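Local coordinates for protein putative metallopeptidase (PDB 3QOC) that is probably a metal-dependent aminopeptidase of the creatinase/prolidase family, represented here by its N-terminal domain alone, at residues D7-A19 / M29-G42. Residues are numbered along the deposited sequence; the frame is centred on the assembly and turned at random.
Sequences DTRFLQRRRALSA and MLVTHLTHIRYLSG. With SO4 (sulfate ion), chain F.
In this creatinase/prolidase-like N-terminal domain, helix 9-19 meets the C-terminal end of helix 34-41 through Phe10, Arg13 and Arg14, which pack on Tyr39 and Leu40. The two axes approach to 8.1 Å at an angle of 115°, and Leu17 carries the packing on to strand 28-31 of the mixed sheet. Arg13 and Tyr39 form a cation-pi stack: the guanidinium lies over one ring face with the planes only 4° apart, Arg13 CZ sitting 4.1 Å from the centroid of the Tyr39 ring. The Arg13 chain is extended from CG to NE, which lays CD over the same face as a CH-pi contact. Arg13 NH1 also donates in the carbonyl plane to a lone pair of Tyr39 O (3.0 Å, 163° at the hydrogen), so ring and carbonyl of one residue fix the rotation of the guanidinium. Arg14, its chain bent at chi3, turns its NH1 onto Leu40 O at 2.8 Å, almost exactly in the guanidinium plane; its NH2 is salt-bridged to Asp76, and a water accepts from NH1 and probably links it to Ser41 O. The Phe10 ring packs on the end of helix 34-41, taking Gly42 CA over one face as a CH-pi contact, 3.9 Å from its centroid, while Tyr39 O lies at its edge. Gly42 leaves helical geometry with positive phi. Further along helix 9-19, Leu17 CD2 meets Leu40 CD1 at 3.7 Å. A sulfate, probably from the crystallisation liquor, is gripped by Arg13 NH2 through O1 (3.0 Å), by Arg38 NH1 through O4 (2.7 Å) and by Arg9 NE. Two cationic side chains thus reach carbonyls at the C-terminal end of helix 34-41, where they would probably offset its partial negative charge, and the bound anion probably eases the gathering of Arg9, Arg13 and Arg38.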
loop_
_atom_site.group_PDB
_atom_site.type_symbol
_atom_site.label_atom_id
_atom_site.label_comp_id
_atom_site.label_asym_id
_atom_site.label_seq_id
_atom_site.Cartn_x
_atom_site.Cartn_y
_atom_site.Cartn_z
ATOM N N ASP A 7 -6.892 -13.519 -14.583
ATOM C CA ASP A 7 -6.324 -12.709 -13.475
ATOM C C ASP A 7 -6.483 -13.377 -12.140
ATOM O O ASP A 7 -7.518 -13.913 -11.880
ATOM C CB ASP A 7 -7.023 -11.339 -13.411
ATOM C CG ASP A 7 -6.737 -10.473 -14.671
ATOM O OD1 ASP A 7 -5.749 -10.763 -15.413
ATOM O OD2 ASP A 7 -7.483 -9.497 -14.905
ATOM N N THR A 8 -5.501 -13.252 -11.253
ATOM C CA THR A 8 -5.649 -13.747 -9.866
ATOM C C THR A 8 -6.723 -12.909 -9.211
ATOM O O THR A 8 -6.941 -11.776 -9.593
ATOM C CB THR A 8 -4.380 -13.696 -9.059
ATOM O OG1 THR A 8 -3.921 -12.349 -8.958
ATOM C CG2 THR A 8 -3.264 -14.592 -9.702
ATOM N N ARG A 9 -7.415 -13.474 -8.232
ATOM C CA ARG A 9 -8.257 -12.681 -7.368
ATOM C C ARG A 9 -7.557 -11.467 -6.672
ATOM O O ARG A 9 -8.206 -10.484 -6.377
ATOM C CB ARG A 9 -8.865 -13.572 -6.318
ATOM C CG ARG A 9 -7.859 -14.295 -5.328
ATOM C CD ARG A 9 -8.686 -15.246 -4.428
ATOM N NE ARG A 9 -7.965 -15.963 -3.419
ATOM C CZ ARG A 9 -7.215 -17.041 -3.638
ATOM N NH1 ARG A 9 -7.061 -17.507 -4.859
ATOM N NH2 ARG A 9 -6.607 -17.671 -2.631
ATOM N N PHE A 10 -6.260 -11.541 -6.419
ATOM C CA PHE A 10 -5.594 -10.461 -5.734
ATOM C C PHE A 10 -5.473 -9.308 -6.730
ATOM O O PHE A 10 -5.691 -8.167 -6.343
ATOM C CB PHE A 10 -4.235 -10.928 -5.176
ATOM C CG PHE A 10 -4.358 -12.123 -4.237
ATOM C CD1 PHE A 10 -4.835 -11.951 -2.945
ATOM C CD2 PHE A 10 -4.042 -13.433 -4.685
ATOM C CE1 PHE A 10 -4.988 -13.037 -2.083
ATOM C CE2 PHE A 10 -4.175 -14.525 -3.840
ATOM C CZ PHE A 10 -4.667 -14.321 -2.509
ATOM N N LEU A 11 -5.178 -9.608 -8.004
ATOM C CA LEU A 11 -5.139 -8.565 -9.068
ATOM C C LEU A 11 -6.519 -7.931 -9.195
ATOM O O LEU A 11 -6.654 -6.692 -9.197
ATOM C CB LEU A 11 -4.604 -9.110 -10.405
ATOM C CG LEU A 11 -4.366 -8.069 -11.533
ATOM C CD1 LEU A 11 -3.491 -6.942 -11.081
ATOM C CD2 LEU A 11 -3.710 -8.627 -12.739
ATOM N N GLN A 12 -7.553 -8.755 -9.159
ATOM C CA GLN A 12 -8.952 -8.227 -9.183
ATOM C C GLN A 12 -9.356 -7.323 -8.004
ATOM O O GLN A 12 -10.072 -6.336 -8.150
ATOM C CB GLN A 12 -9.976 -9.388 -9.393
ATOM C CG GLN A 12 -9.769 -10.128 -10.795
ATOM C CD GLN A 12 -10.680 -11.356 -11.018
ATOM O OE1 GLN A 12 -11.058 -12.064 -10.076
ATOM N NE2 GLN A 12 -11.000 -11.619 -12.283
ATOM N N ARG A 13 -8.887 -7.655 -6.805
ATOM C CA ARG A 13 -9.203 -6.849 -5.651
ATOM C C ARG A 13 -8.478 -5.513 -5.729
ATOM O O ARG A 13 -8.958 -4.511 -5.272
ATOM C CB ARG A 13 -8.743 -7.647 -4.414
ATOM C CG ARG A 13 -9.748 -8.790 -4.146
ATOM C CD ARG A 13 -9.083 -9.914 -3.371
ATOM N NE ARG A 13 -10.017 -11.001 -3.068
ATOM C CZ ARG A 13 -9.744 -11.994 -2.255
ATOM N NH1 ARG A 13 -8.579 -12.042 -1.598
ATOM N NH2 ARG A 13 -10.649 -12.929 -2.053
ATOM N N ARG A 14 -7.259 -5.557 -6.205
ATOM C CA ARG A 14 -6.467 -4.325 -6.377
ATOM C C ARG A 14 -7.132 -3.428 -7.387
ATOM O O ARG A 14 -7.324 -2.259 -7.097
ATOM C CB ARG A 14 -5.025 -4.628 -6.770
ATOM C CG ARG A 14 -4.267 -5.312 -5.621
ATOM C CD ARG A 14 -2.777 -5.260 -5.768
ATOM N NE ARG A 14 -2.223 -5.945 -6.908
ATOM C CZ ARG A 14 -2.052 -7.273 -7.008
ATOM N NH1 ARG A 14 -2.403 -8.119 -6.043
ATOM N NH2 ARG A 14 -1.493 -7.752 -8.067
ATOM N N ARG A 15 -7.518 -3.995 -8.546
ATOM C CA ARG A 15 -8.235 -3.279 -9.595
ATOM C C ARG A 15 -9.517 -2.626 -9.004
ATOM O O ARG A 15 -9.684 -1.445 -9.157
ATOM C CB ARG A 15 -8.518 -4.212 -10.806
ATOM C CG ARG A 15 -9.538 -3.621 -11.763
ATOM C CD ARG A 15 -9.464 -4.028 -13.291
ATOM N NE ARG A 15 -8.435 -5.020 -13.634
ATOM C CZ ARG A 15 -8.602 -6.347 -13.647
ATOM N NH1 ARG A 15 -9.785 -6.908 -13.338
ATOM N NH2 ARG A 15 -7.569 -7.130 -13.969
ATOM N N ALA A 16 -10.320 -3.354 -8.212
ATOM C CA ALA A 16 -11.501 -2.741 -7.618
ATOM C C ALA A 16 -11.144 -1.564 -6.668
ATOM O O ALA A 16 -11.804 -0.549 -6.702
ATOM C CB ALA A 16 -12.347 -3.794 -6.850
ATOM N N LEU A 17 -10.088 -1.695 -5.852
ATOM C CA LEU A 17 -9.666 -0.608 -4.982
ATOM C C LEU A 17 -9.183 0.568 -5.825
ATOM O O LEU A 17 -9.496 1.711 -5.518
ATOM C CB LEU A 17 -8.567 -1.069 -4.020
ATOM C CG LEU A 17 -7.965 -0.027 -3.052
ATOM C CD1 LEU A 17 -9.105 0.633 -2.278
ATOM C CD2 LEU A 17 -6.974 -0.708 -2.052
ATOM N N SER A 18 -8.372 0.306 -6.834
ATOM C CA SER A 18 -7.943 1.379 -7.734
ATOM C C SER A 18 -9.100 2.137 -8.294
ATOM O O SER A 18 -9.043 3.368 -8.405
ATOM C CB SER A 18 -7.154 0.825 -8.892
ATOM O OG SER A 18 -5.850 0.505 -8.476
ATOM N N ALA A 19 -10.190 1.435 -8.587
ATOM C CA ALA A 19 -11.356 2.116 -9.132
ATOM C C ALA A 19 -12.050 2.935 -8.070
ATOM O O ALA A 19 -12.808 3.828 -8.412
ATOM C CB ALA A 19 -12.395 1.088 -9.777
HETATM N N MSE A 29 -3.427 4.688 -2.548
HETATM C CA MSE A 29 -3.835 4.267 -1.264
HETATM C C MSE A 29 -2.680 3.508 -0.621
HETATM O O MSE A 29 -2.075 2.595 -1.203
HETATM C CB MSE A 29 -5.077 3.408 -1.402
HETATM C CG MSE A 29 -5.630 2.910 -0.119
HETATM SE SE MSE A 29 -6.578 4.412 0.917
HETATM C CE MSE A 29 -8.418 3.438 1.168
ATOM N N LEU A 30 -2.364 3.904 0.603
ATOM C CA LEU A 30 -1.383 3.237 1.431
ATOM C C LEU A 30 -2.127 2.335 2.420
ATOM O O LEU A 30 -2.862 2.798 3.285
ATOM C CB LEU A 30 -0.610 4.274 2.213
ATOM C CG LEU A 30 0.385 3.752 3.286
ATOM C CD1 LEU A 30 1.416 2.843 2.653
ATOM C CD2 LEU A 30 1.104 4.873 3.945
ATOM N N VAL A 31 -1.959 1.040 2.285
ATOM C CA VAL A 31 -2.637 0.084 3.130
ATOM C C VAL A 31 -1.674 -0.408 4.194
ATOM O O VAL A 31 -0.585 -0.879 3.874
ATOM C CB VAL A 31 -3.044 -1.102 2.246
ATOM C CG1 VAL A 31 -3.886 -2.125 3.072
ATOM C CG2 VAL A 31 -3.832 -0.574 1.019
ATOM N N THR A 32 -2.002 -0.219 5.446
ATOM C CA THR A 32 -1.164 -0.636 6.506
ATOM C C THR A 32 -1.790 -1.735 7.382
ATOM O O THR A 32 -1.078 -2.452 8.102
ATOM C CB THR A 32 -0.761 0.615 7.389
ATOM O OG1 THR A 32 -1.939 1.346 7.779
ATOM C CG2 THR A 32 0.246 1.571 6.635
ATOM N N HIS A 33 -3.092 -1.888 7.352
ATOM C CA HIS A 33 -3.715 -2.970 8.162
ATOM C C HIS A 33 -3.446 -4.353 7.525
ATOM O O HIS A 33 -3.684 -4.561 6.326
ATOM C CB HIS A 33 -5.207 -2.711 8.280
ATOM C CG HIS A 33 -5.953 -3.714 9.152
ATOM N ND1 HIS A 33 -5.860 -3.721 10.533
ATOM C CD2 HIS A 33 -6.811 -4.707 8.835
ATOM C CE1 HIS A 33 -6.634 -4.672 11.031
ATOM N NE2 HIS A 33 -7.228 -5.296 10.023
ATOM N N LEU A 34 -2.910 -5.288 8.290
ATOM C CA LEU A 34 -2.342 -6.490 7.720
ATOM C C LEU A 34 -3.359 -7.363 6.995
ATOM O O LEU A 34 -3.016 -7.964 5.978
ATOM C CB LEU A 34 -1.551 -7.330 8.761
ATOM C CG LEU A 34 0.002 -7.054 8.821
ATOM C CD1 LEU A 34 0.676 -7.371 7.620
ATOM C CD2 LEU A 34 0.453 -5.652 9.107
ATOM N N THR A 35 -4.569 -7.537 7.548
ATOM C CA THR A 35 -5.538 -8.421 6.903
ATOM C C THR A 35 -5.950 -7.804 5.564
ATOM O O THR A 35 -6.215 -8.514 4.600
ATOM C CB THR A 35 -6.779 -8.655 7.786
ATOM O OG1 THR A 35 -7.523 -7.447 7.927
ATOM C CG2 THR A 35 -6.337 -9.133 9.210
ATOM N N HIS A 36 -5.947 -6.475 5.497
ATOM C CA HIS A 36 -6.175 -5.762 4.219
ATOM C C HIS A 36 -5.071 -6.025 3.246
ATOM O O HIS A 36 -5.343 -6.378 2.075
ATOM C CB HIS A 36 -6.428 -4.276 4.401
ATOM C CG HIS A 36 -7.662 -3.979 5.195
ATOM N ND1 HIS A 36 -7.936 -2.729 5.707
ATOM C CD2 HIS A 36 -8.689 -4.778 5.590
ATOM C CE1 HIS A 36 -9.046 -2.776 6.408
ATOM N NE2 HIS A 36 -9.537 -4.011 6.348
ATOM N N ILE A 37 -3.823 -6.014 3.697
ATOM C CA ILE A 37 -2.681 -6.280 2.767
ATOM C C ILE A 37 -2.776 -7.731 2.240
ATOM O O ILE A 37 -2.499 -8.045 1.053
ATOM C CB ILE A 37 -1.371 -6.011 3.470
ATOM C CG1 ILE A 37 -1.193 -4.502 3.748
ATOM C CG2 ILE A 37 -0.272 -6.639 2.741
ATOM C CD1 ILE A 37 -0.161 -4.152 4.790
ATOM N N ARG A 38 -3.166 -8.640 3.127
ATOM C CA ARG A 38 -3.284 -10.049 2.762
ATOM C C ARG A 38 -4.377 -10.262 1.716
ATOM O O ARG A 38 -4.193 -10.993 0.744
ATOM C CB ARG A 38 -3.568 -10.902 4.000
ATOM C CG ARG A 38 -3.062 -12.331 3.899
ATOM C CD ARG A 38 -4.041 -13.211 3.140
ATOM N NE ARG A 38 -5.429 -12.836 3.397
ATOM C CZ ARG A 38 -6.458 -13.219 2.649
ATOM N NH1 ARG A 38 -6.258 -13.993 1.591
ATOM N NH2 ARG A 38 -7.686 -12.829 2.958
ATOM N N TYR A 39 -5.513 -9.612 1.935
ATOM C CA TYR A 39 -6.651 -9.698 1.054
ATOM C C TYR A 39 -6.224 -9.174 -0.348
ATOM O O TYR A 39 -6.577 -9.773 -1.387
ATOM C CB TYR A 39 -7.791 -8.865 1.687
ATOM C CG TYR A 39 -9.038 -8.757 0.846
ATOM C CD1 TYR A 39 -10.035 -9.726 0.905
ATOM C CD2 TYR A 39 -9.206 -7.703 -0.016
ATOM C CE1 TYR A 39 -11.176 -9.616 0.113
ATOM C CE2 TYR A 39 -10.401 -7.551 -0.835
ATOM C CZ TYR A 39 -11.346 -8.519 -0.756
ATOM O OH TYR A 39 -12.443 -8.405 -1.548
ATOM N N LEU A 40 -5.483 -8.072 -0.374
ATOM C CA LEU A 40 -5.082 -7.440 -1.643
ATOM C C LEU A 40 -3.857 -8.022 -2.317
ATOM O O LEU A 40 -3.660 -7.840 -3.546
ATOM C CB LEU A 40 -4.853 -5.976 -1.424
ATOM C CG LEU A 40 -6.041 -5.114 -1.049
ATOM C CD1 LEU A 40 -5.553 -3.765 -0.536
ATOM C CD2 LEU A 40 -7.032 -4.964 -2.229
ATOM N N SER A 41 -3.035 -8.788 -1.578
ATOM C CA SER A 41 -1.775 -9.276 -2.180
ATOM C C SER A 41 -1.507 -10.744 -2.030
ATOM O O SER A 41 -0.838 -11.312 -2.878
ATOM C CB SER A 41 -0.584 -8.542 -1.549
ATOM O OG SER A 41 -0.453 -8.958 -0.190
ATOM N N GLY A 42 -2.002 -11.392 -0.989
ATOM C CA GLY A 42 -1.635 -12.810 -0.779
ATOM C C GLY A 42 -0.503 -12.967 0.263
ATOM O O GLY A 42 -0.175 -14.102 0.687
HETATM S S SO4 F . -8.871 -15.541 0.229
HETATM O O1 SO4 F . -9.989 -15.495 -0.675
HETATM O O2 SO4 F . -9.440 -14.752 1.282
HETATM O O3 SO4 F . -8.575 -16.901 0.626
HETATM O O4 SO4 F . -7.680 -15.069 -0.463
HETATM O O HOH W 1 -0.834 -10.527 -5.780
#